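Local structure of alpha-1,3-glucanase (Bacillus circulans, 5ZRU) at residues M436-P441 and D482-V487; D476-N481 and F504-G509. The protein hydrolyses alpha-1,3-glucan as a glycoside hydrolase of family 87, this chain being its catalytic unit, in which calcium and zinc ions are bound. All blocks are in the same frame, centred on the assembly; numbering follows the deposited sequence.

Contact 1 of 2, residues M436-P441 and D482-V487; sequences MNTVFP and DPIKNV
M436 and V487 meet tip to tip inside what is, as in the pectate-lyase-like clan, a parallel beta-helix. The M436 chain bends at its last torsion (chi3 66°), which sets CE at 3.8 Å from V487 CG2, while SD lies 3.9 Å from both V487 methyls. F453 also touches both side chains, in keeping with a place in the apolar interior of the coil. Nearer the backbone, M436 CB sits 4.2 Å from I484 CD1, the two side chains running obliquely past one another. N437 turns its side chain away, and its backbone, CA nearest, lies against I484 CD1; its OD1 accepts V439 N at 3.0 Å, an Asx turn in which the donor stands 54° above the amide carbonyl plane. T438 turns its CB toward D482-V487, and both branches make contacts there. Its CG2 packs against the carbonyls of D482 and P483, 3.5 Å from D482 O, and touches I484 CD1, whereas OG1 donates to D482 O at 2.8 Å, tilted 27° from the carbonyl plane. The same OG1 accepts a hydrogen bond from N481 N. The buried hydroxyl is therefore engaged both as donor and as acceptor, pinning the loop after one strand to the backbone that leads into I484.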
ATOM      1  N   MET A 436      12.615   6.735  -8.572  1.00  8.43           N
ATOM      2  CA  MET A 436      12.432   6.784 -10.015  1.00  8.42           C
ATOM      3  C   MET A 436      13.540   5.945 -10.626  1.00 12.04           C
ATOM      4  O   MET A 436      14.673   5.985 -10.143  1.00 11.09           O
ATOM      5  CB  MET A 436      12.493   8.215 -10.546  1.00  7.74           C
ATOM      6  CG  MET A 436      11.477   9.166  -9.908  1.00  9.49           C
ATOM      7  SD  MET A 436      11.630  10.855 -10.544  1.00 10.78           S
ATOM      8  CE  MET A 436      11.146  10.652 -12.254  1.00  9.21           C
ATOM      9  N   ASN A 437      13.220   5.173 -11.659  1.00  9.76           N
ATOM     10  CA  ASN A 437      14.286   4.540 -12.428  1.00 12.99           C
ATOM     11  C   ASN A 437      13.834   4.407 -13.874  1.00 10.59           C
ATOM     12  O   ASN A 437      12.677   4.668 -14.210  1.00 10.53           O
ATOM     13  CB  ASN A 437      14.727   3.189 -11.819  1.00 10.81           C
ATOM     14  CG  ASN A 437      13.684   2.074 -11.932  1.00 12.50           C
ATOM     15  OD1 ASN A 437      12.979   1.937 -12.926  1.00 13.06           O
ATOM     16  ND2 ASN A 437      13.617   1.237 -10.892  1.00 14.12           N
ATOM     17  N   THR A 438      14.776   4.011 -14.735  1.00 10.13           N
ATOM     18  CA  THR A 438      14.479   3.718 -16.131  1.00 12.53           C
ATOM     19  C   THR A 438      14.746   2.246 -16.444  1.00 17.25           C
ATOM     20  O   THR A 438      15.098   1.897 -17.574  1.00 15.91           O
ATOM     21  CB  THR A 438      15.272   4.638 -17.065  1.00 11.40           C
ATOM     22  OG1 THR A 438      16.678   4.557 -16.766  1.00 13.80           O
ATOM     23  CG2 THR A 438      14.826   6.094 -16.887  1.00 13.11           C
ATOM     24  N   VAL A 439      14.548   1.364 -15.455  1.00 12.27           N
ATOM     25  CA  VAL A 439      14.887  -0.049 -15.640  1.00 13.86           C
ATOM     26  C   VAL A 439      13.821  -0.852 -16.377  1.00 17.07           C
ATOM     27  O   VAL A 439      14.109  -1.963 -16.835  1.00 20.86           O
ATOM     28  CB  VAL A 439      15.200  -0.684 -14.268  1.00 17.13           C
ATOM     29  CG1 VAL A 439      13.927  -1.120 -13.571  1.00 19.20           C
ATOM     30  CG2 VAL A 439      16.168  -1.854 -14.422  1.00 23.49           C
ATOM     31  N   PHE A 440      12.613  -0.329 -16.543  1.00 16.70           N
ATOM     32  CA  PHE A 440      11.524  -1.151 -17.054  1.00 17.35           C
ATOM     33  C   PHE A 440      11.260  -0.885 -18.529  1.00 16.31           C
ATOM     34  O   PHE A 440      11.632   0.167 -19.059  1.00 15.96           O
ATOM     35  CB  PHE A 440      10.252  -0.895 -16.236  1.00 16.87           C
ATOM     36  CG  PHE A 440      10.381  -1.330 -14.806  1.00 20.84           C
ATOM     37  CD1 PHE A 440      10.770  -2.631 -14.505  1.00 22.24           C
ATOM     38  CD2 PHE A 440      10.180  -0.434 -13.765  1.00 17.83           C
ATOM     39  CE1 PHE A 440      10.913  -3.044 -13.184  1.00 26.12           C
ATOM     40  CE2 PHE A 440      10.326  -0.840 -12.443  1.00 19.17           C
ATOM     41  CZ  PHE A 440      10.696  -2.144 -12.151  1.00 21.40           C
ATOM     42  N   PRO A 441      10.627  -1.839 -19.223  1.00 16.66           N
ATOM     43  CA  PRO A 441      10.228  -1.616 -20.617  1.00 15.76           C
ATOM     44  C   PRO A 441       9.277  -0.440 -20.751  1.00 16.66           C
ATOM     45  O   PRO A 441       8.602  -0.035 -19.800  1.00 16.76           O
ATOM     46  CB  PRO A 441       9.524  -2.925 -21.004  1.00 17.51           C
ATOM     47  CG  PRO A 441      10.097  -3.946 -20.093  1.00 17.54           C
ATOM     48  CD  PRO A 441      10.382  -3.231 -18.795  1.00 15.13           C
ATOM     49  N   ASP A 482      18.162   4.883 -19.420  1.00 15.31           N
ATOM     50  CA  ASP A 482      17.951   6.241 -19.893  1.00 12.10           C
ATOM     51  C   ASP A 482      18.108   7.237 -18.744  1.00 17.64           C
ATOM     52  O   ASP A 482      18.143   6.849 -17.572  1.00 14.37           O
ATOM     53  CB  ASP A 482      16.569   6.358 -20.523  1.00 14.05           C
ATOM     54  CG  ASP A 482      16.502   5.740 -21.911  1.00 17.43           C
ATOM     55  OD1 ASP A 482      17.501   5.812 -22.662  1.00 18.57           O
ATOM     56  OD2 ASP A 482      15.439   5.207 -22.255  1.00 16.03           O
ATOM     57  N   PRO A 483      18.233   8.530 -19.040  1.00 11.97           N
ATOM     58  CA  PRO A 483      18.415   9.517 -17.970  1.00 13.69           C
ATOM     59  C   PRO A 483      17.134   9.789 -17.190  1.00 12.87           C
ATOM     60  O   PRO A 483      16.015   9.566 -17.654  1.00 13.32           O
ATOM     61  CB  PRO A 483      18.876  10.777 -18.718  1.00 14.20           C
ATOM     62  CG  PRO A 483      18.390  10.580 -20.125  1.00 17.57           C
ATOM     63  CD  PRO A 483      18.473   9.111 -20.378  1.00 12.30           C
ATOM     64  N   ILE A 484      17.324  10.257 -15.964  1.00 12.45           N
ATOM     65  CA  ILE A 484      16.265  10.905 -15.199  1.00 14.33           C
ATOM     66  C   ILE A 484      16.365  12.395 -15.483  1.00 13.09           C
ATOM     67  O   ILE A 484      17.432  12.993 -15.306  1.00 11.57           O
ATOM     68  CB  ILE A 484      16.406  10.621 -13.692  1.00 13.16           C
ATOM     69  CG1 ILE A 484      16.545   9.117 -13.407  1.00 16.77           C
ATOM     70  CG2 ILE A 484      15.231  11.239 -12.906  1.00 12.10           C
ATOM     71  CD1 ILE A 484      15.291   8.332 -13.639  1.00 15.44           C
ATOM     72  N   LYS A 485      15.261  12.994 -15.929  1.00 11.90           N
ATOM     73  CA  LYS A 485      15.278  14.347 -16.473  1.00 13.99           C
ATOM     74  C   LYS A 485      14.026  15.118 -16.069  1.00  9.88           C
ATOM     75  O   LYS A 485      12.919  14.579 -16.125  1.00 12.64           O
ATOM     76  CB  LYS A 485      15.383  14.288 -18.002  1.00 17.41           C
ATOM     77  CG  LYS A 485      15.183  15.596 -18.703  1.00 21.95           C
ATOM     78  CD  LYS A 485      15.584  15.508 -20.180  1.00 28.32           C
ATOM     79  CE  LYS A 485      14.652  14.639 -21.002  1.00 25.80           C
ATOM     80  NZ  LYS A 485      14.852  14.918 -22.471  1.00 35.41           N
ATOM     81  N   ASN A 486      14.215  16.380 -15.662  1.00 12.54           N
ATOM     82  CA  ASN A 486      13.145  17.348 -15.381  1.00 10.62           C
ATOM     83  C   ASN A 486      12.280  16.914 -14.189  1.00 11.27           C
ATOM     84  O   ASN A 486      11.093  16.584 -14.307  1.00  9.33           O
ATOM     85  CB  ASN A 486      12.287  17.600 -16.630  1.00 10.97           C
ATOM     86  CG  ASN A 486      13.076  18.242 -17.765  1.00 17.01           C
ATOM     87  OD1 ASN A 486      14.058  18.950 -17.533  1.00 14.17           O
ATOM     88  ND2 ASN A 486      12.646  17.998 -18.996  1.00 16.52           N
ATOM     89  N   VAL A 487      12.904  16.947 -13.016  1.00 10.12           N
ATOM     90  CA  VAL A 487      12.250  16.561 -11.770  1.00 12.59           C
ATOM     91  C   VAL A 487      12.536  17.633 -10.731  1.00 12.00           C
ATOM     92  O   VAL A 487      13.679  18.084 -10.594  1.00 11.93           O
ATOM     93  CB  VAL A 487      12.718  15.180 -11.260  1.00  8.62           C
ATOM     94  CG1 VAL A 487      11.824  14.728 -10.113  1.00 10.99           C
ATOM     95  CG2 VAL A 487      12.698  14.140 -12.374  1.00  9.40           C
TER

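Contact 2 of 2, residues D476-N481 and F504-G509; sequences DLEASN and FGYGGG
L477 pairs with F504, and E478 with G505, in parallel register between successive coils of a beta-helix, the fold expected for the pectate-lyase-like clan. The ladder rests on G505 N donating to L477 O (3.1 Å) and A479 N to G505 O (2.9 Å).

On one face, L477 and F504 adopt like conformations, with CG anti to the carbonyl carbon in each (chi1 -51° in L477). The side chains consequently run side by side in the same direction, and L477 CD1 comes 3.7 Å from CE2 of the F504 ring, obliquely to it. F510 touches both, meeting the F504 ring edge-to-face.

The E478 side chain takes the other face. Its CG is anti to the backbone N (chi1 178°) and the chain continues extended alongside Y506: CG lies 3.4 Å from Y506 CD1, and the carboxyl carbon CD is over one face of the ring, with the carboxylate and ring planes only 30° apart. The carboxylate is gripped at both oxygens. S480 OG donates to OE2 at 2.7 Å on its anti side, and OE1 forms a salt bridge with R472, which also pairs with D476.

Beyond the strands, A479 centres an inverse gamma turn and the glycine-rich loop folds around it. Its carbonyl O accepts G508 N at 2.8 Å and lies 3.2 Å from Y506 CB; on the opposite segment, G509 O sits 3.3 Å from the methyl CB of A479.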
ATOM      1  N   ASP A 476      15.320   7.877  -3.939  1.00  9.91           N
ATOM      2  CA  ASP A 476      16.298   7.110  -4.708  1.00 10.89           C
ATOM      3  C   ASP A 476      16.061   7.311  -6.195  1.00  9.98           C
ATOM      4  O   ASP A 476      14.984   6.992  -6.710  1.00 10.90           O
ATOM      5  CB  ASP A 476      16.246   5.620  -4.350  1.00  9.45           C
ATOM      6  CG  ASP A 476      17.485   4.878  -4.809  1.00 10.51           C
ATOM      7  OD1 ASP A 476      17.518   4.406  -5.972  1.00 11.24           O
ATOM      8  OD2 ASP A 476      18.444   4.810  -4.018  1.00 10.84           O
ATOM      9  N   LEU A 477      17.075   7.814  -6.887  1.00  7.54           N
ATOM     10  CA  LEU A 477      16.990   8.079  -8.311  1.00  9.81           C
ATOM     11  C   LEU A 477      18.053   7.258  -9.026  1.00  8.11           C
ATOM     12  O   LEU A 477      19.243   7.353  -8.707  1.00 10.21           O
ATOM     13  CB  LEU A 477      17.167   9.572  -8.600  1.00  9.10           C
ATOM     14  CG  LEU A 477      16.275  10.515  -7.771  1.00  9.25           C
ATOM     15  CD1 LEU A 477      16.612  11.973  -8.077  1.00 10.46           C
ATOM     16  CD2 LEU A 477      14.789  10.247  -8.038  1.00  9.80           C
ATOM     17  N   GLU A 478      17.622   6.475 -10.006  1.00  9.73           N
ATOM     18  CA  GLU A 478      18.489   5.507 -10.669  1.00 10.74           C
ATOM     19  C   GLU A 478      18.349   5.690 -12.173  1.00 10.98           C
ATOM     20  O   GLU A 478      17.278   5.440 -12.731  1.00 11.42           O
ATOM     21  CB  GLU A 478      18.124   4.085 -10.248  1.00 10.87           C
ATOM     22  CG  GLU A 478      18.940   3.012 -10.932  1.00 12.09           C
ATOM     23  CD  GLU A 478      18.410   1.619 -10.632  1.00 16.30           C
ATOM     24  OE1 GLU A 478      18.308   1.265  -9.437  1.00 14.95           O
ATOM     25  OE2 GLU A 478      18.068   0.898 -11.594  1.00 19.16           O
ATOM     26  N   ALA A 479      19.418   6.138 -12.824  1.00 11.32           N
ATOM     27  CA  ALA A 479      19.413   6.294 -14.279  1.00 13.31           C
ATOM     28  C   ALA A 479      19.943   4.995 -14.875  1.00 12.88           C
ATOM     29  O   ALA A 479      21.053   4.906 -15.399  1.00 13.20           O
ATOM     30  CB  ALA A 479      20.222   7.512 -14.708  1.00 13.45           C
ATOM     31  N   SER A 480      19.100   3.965 -14.735  1.00 14.53           N
ATOM     32  CA  SER A 480      19.477   2.596 -15.065  1.00 14.43           C
ATOM     33  C   SER A 480      19.924   2.490 -16.519  1.00 15.38           C
ATOM     34  O   SER A 480      20.972   1.909 -16.822  1.00 14.19           O
ATOM     35  CB  SER A 480      18.290   1.665 -14.820  1.00 16.13           C
ATOM     36  OG  SER A 480      17.386   2.224 -13.848  1.00 16.87           O
ATOM     37  N   ASN A 481      19.121   3.018 -17.444  1.00 14.28           N
ATOM     38  CA  ASN A 481      19.474   2.921 -18.849  1.00 13.47           C
ATOM     39  C   ASN A 481      19.345   4.319 -19.446  1.00 17.49           C
ATOM     40  O   ASN A 481      20.344   4.913 -19.858  1.00 24.42           O
ATOM     41  CB  ASN A 481      18.616   1.839 -19.509  1.00 19.14           C
ATOM     42  CG  ASN A 481      17.969   2.288 -20.792  1.00 22.28           C
ATOM     43  OD1 ASN A 481      18.610   2.341 -21.858  1.00 26.16           O
ATOM     44  ND2 ASN A 481      16.688   2.618 -20.711  1.00 27.57           N
ATOM     45  N   PHE A 504      21.652   9.067  -5.790  1.00  9.64           N
ATOM     46  CA  PHE A 504      21.691   9.086  -7.250  1.00  9.41           C
ATOM     47  C   PHE A 504      22.685   8.044  -7.736  1.00 10.22           C
ATOM     48  O   PHE A 504      23.810   7.992  -7.239  1.00 13.47           O
ATOM     49  CB  PHE A 504      22.195  10.419  -7.850  1.00 10.22           C
ATOM     50  CG  PHE A 504      21.438  11.641  -7.451  1.00  8.99           C
ATOM     51  CD1 PHE A 504      21.599  12.198  -6.191  1.00 10.81           C
ATOM     52  CD2 PHE A 504      20.651  12.306  -8.379  1.00 10.92           C
ATOM     53  CE1 PHE A 504      20.939  13.368  -5.850  1.00 13.68           C
ATOM     54  CE2 PHE A 504      19.991  13.486  -8.032  1.00 12.34           C
ATOM     55  CZ  PHE A 504      20.136  14.001  -6.773  1.00 10.85           C
ATOM     56  N   GLY A 505      22.318   7.277  -8.756  1.00 10.59           N
ATOM     57  CA  GLY A 505      23.303   6.375  -9.322  1.00 11.02           C
ATOM     58  C   GLY A 505      22.885   5.771 -10.645  1.00 12.30           C
ATOM     59  O   GLY A 505      21.823   6.081 -11.191  1.00 12.87           O
ATOM     60  N   TYR A 506      23.753   4.867 -11.127  1.00 11.58           N
ATOM     61  CA  TYR A 506      23.790   4.333 -12.490  1.00 14.25           C
ATOM     62  C   TYR A 506      24.121   5.454 -13.471  1.00 12.72           C
ATOM     63  O   TYR A 506      24.153   6.629 -13.087  1.00 15.66           O
ATOM     64  CB  TYR A 506      22.492   3.589 -12.842  1.00 13.71           C
ATOM     65  CG  TYR A 506      22.447   2.242 -12.138  1.00 14.97           C
ATOM     66  CD1 TYR A 506      22.198   2.169 -10.779  1.00 14.09           C
ATOM     67  CD2 TYR A 506      22.710   1.055 -12.819  1.00 19.59           C
ATOM     68  CE1 TYR A 506      22.175   0.960 -10.104  1.00 15.29           C
ATOM     69  CE2 TYR A 506      22.700  -0.175 -12.146  1.00 21.41           C
ATOM     70  CZ  TYR A 506      22.426  -0.206 -10.784  1.00 20.75           C
ATOM     71  OH  TYR A 506      22.402  -1.392 -10.078  1.00 17.91           O
ATOM     72  N   GLY A 507      24.424   5.100 -14.718  1.00 13.36           N
ATOM     73  CA  GLY A 507      25.125   5.977 -15.632  1.00 12.58           C
ATOM     74  C   GLY A 507      24.304   6.643 -16.713  1.00 14.87           C
ATOM     75  O   GLY A 507      24.884   7.313 -17.576  1.00 14.23           O
ATOM     76  N   GLY A 508      22.975   6.522 -16.681  1.00 12.47           N
ATOM     77  CA  GLY A 508      22.163   7.044 -17.767  1.00 12.73           C
ATOM     78  C   GLY A 508      22.051   8.558 -17.807  1.00 15.17           C
ATOM     79  O   GLY A 508      21.631   9.104 -18.833  1.00 14.09           O
ATOM     80  N   GLY A 509      22.378   9.236 -16.720  1.00 13.79           N
ATOM     81  CA  GLY A 509      22.404  10.686 -16.706  1.00 12.63           C
ATOM     82  C   GLY A 509      21.332  11.281 -15.802  1.00 13.68           C
ATOM     83  O   GLY A 509      20.254  10.708 -15.602  1.00 11.92           O
TER
HETATM   84  O   HOH W   1      24.083   2.496 -15.818  1.00 23.10           O
HETATM   85  O   HOH W   2      21.769   7.663 -21.091  1.00 24.37           O

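The two contacts, with centres 7 Å apart, describe successive coils of one beta-helix: strand 435-437 neighbours strand 475-478, which in turn pairs with strand 502-505. The chain leaves contact 2 at N481 and enters contact 1 at D482, so their segments alternate along the chain. I484 N lies 3.0 Å from G509 O, a probable hydrogen bond, and P483 CB packs 3.2 Å from G508 O. S480 OG is hydrogen-bonded to T438 N, tying together the loops after 475-478 and 435-437. A calcium ion is about 9 Å from the N437 side chain, as is the side chain of the calcium ligand D375; E478 is about 13 Å from calcium, so neither is a ligand. A sulfate, probably from the crystallisation liquor, lies about 4 Å from the D482 side chain.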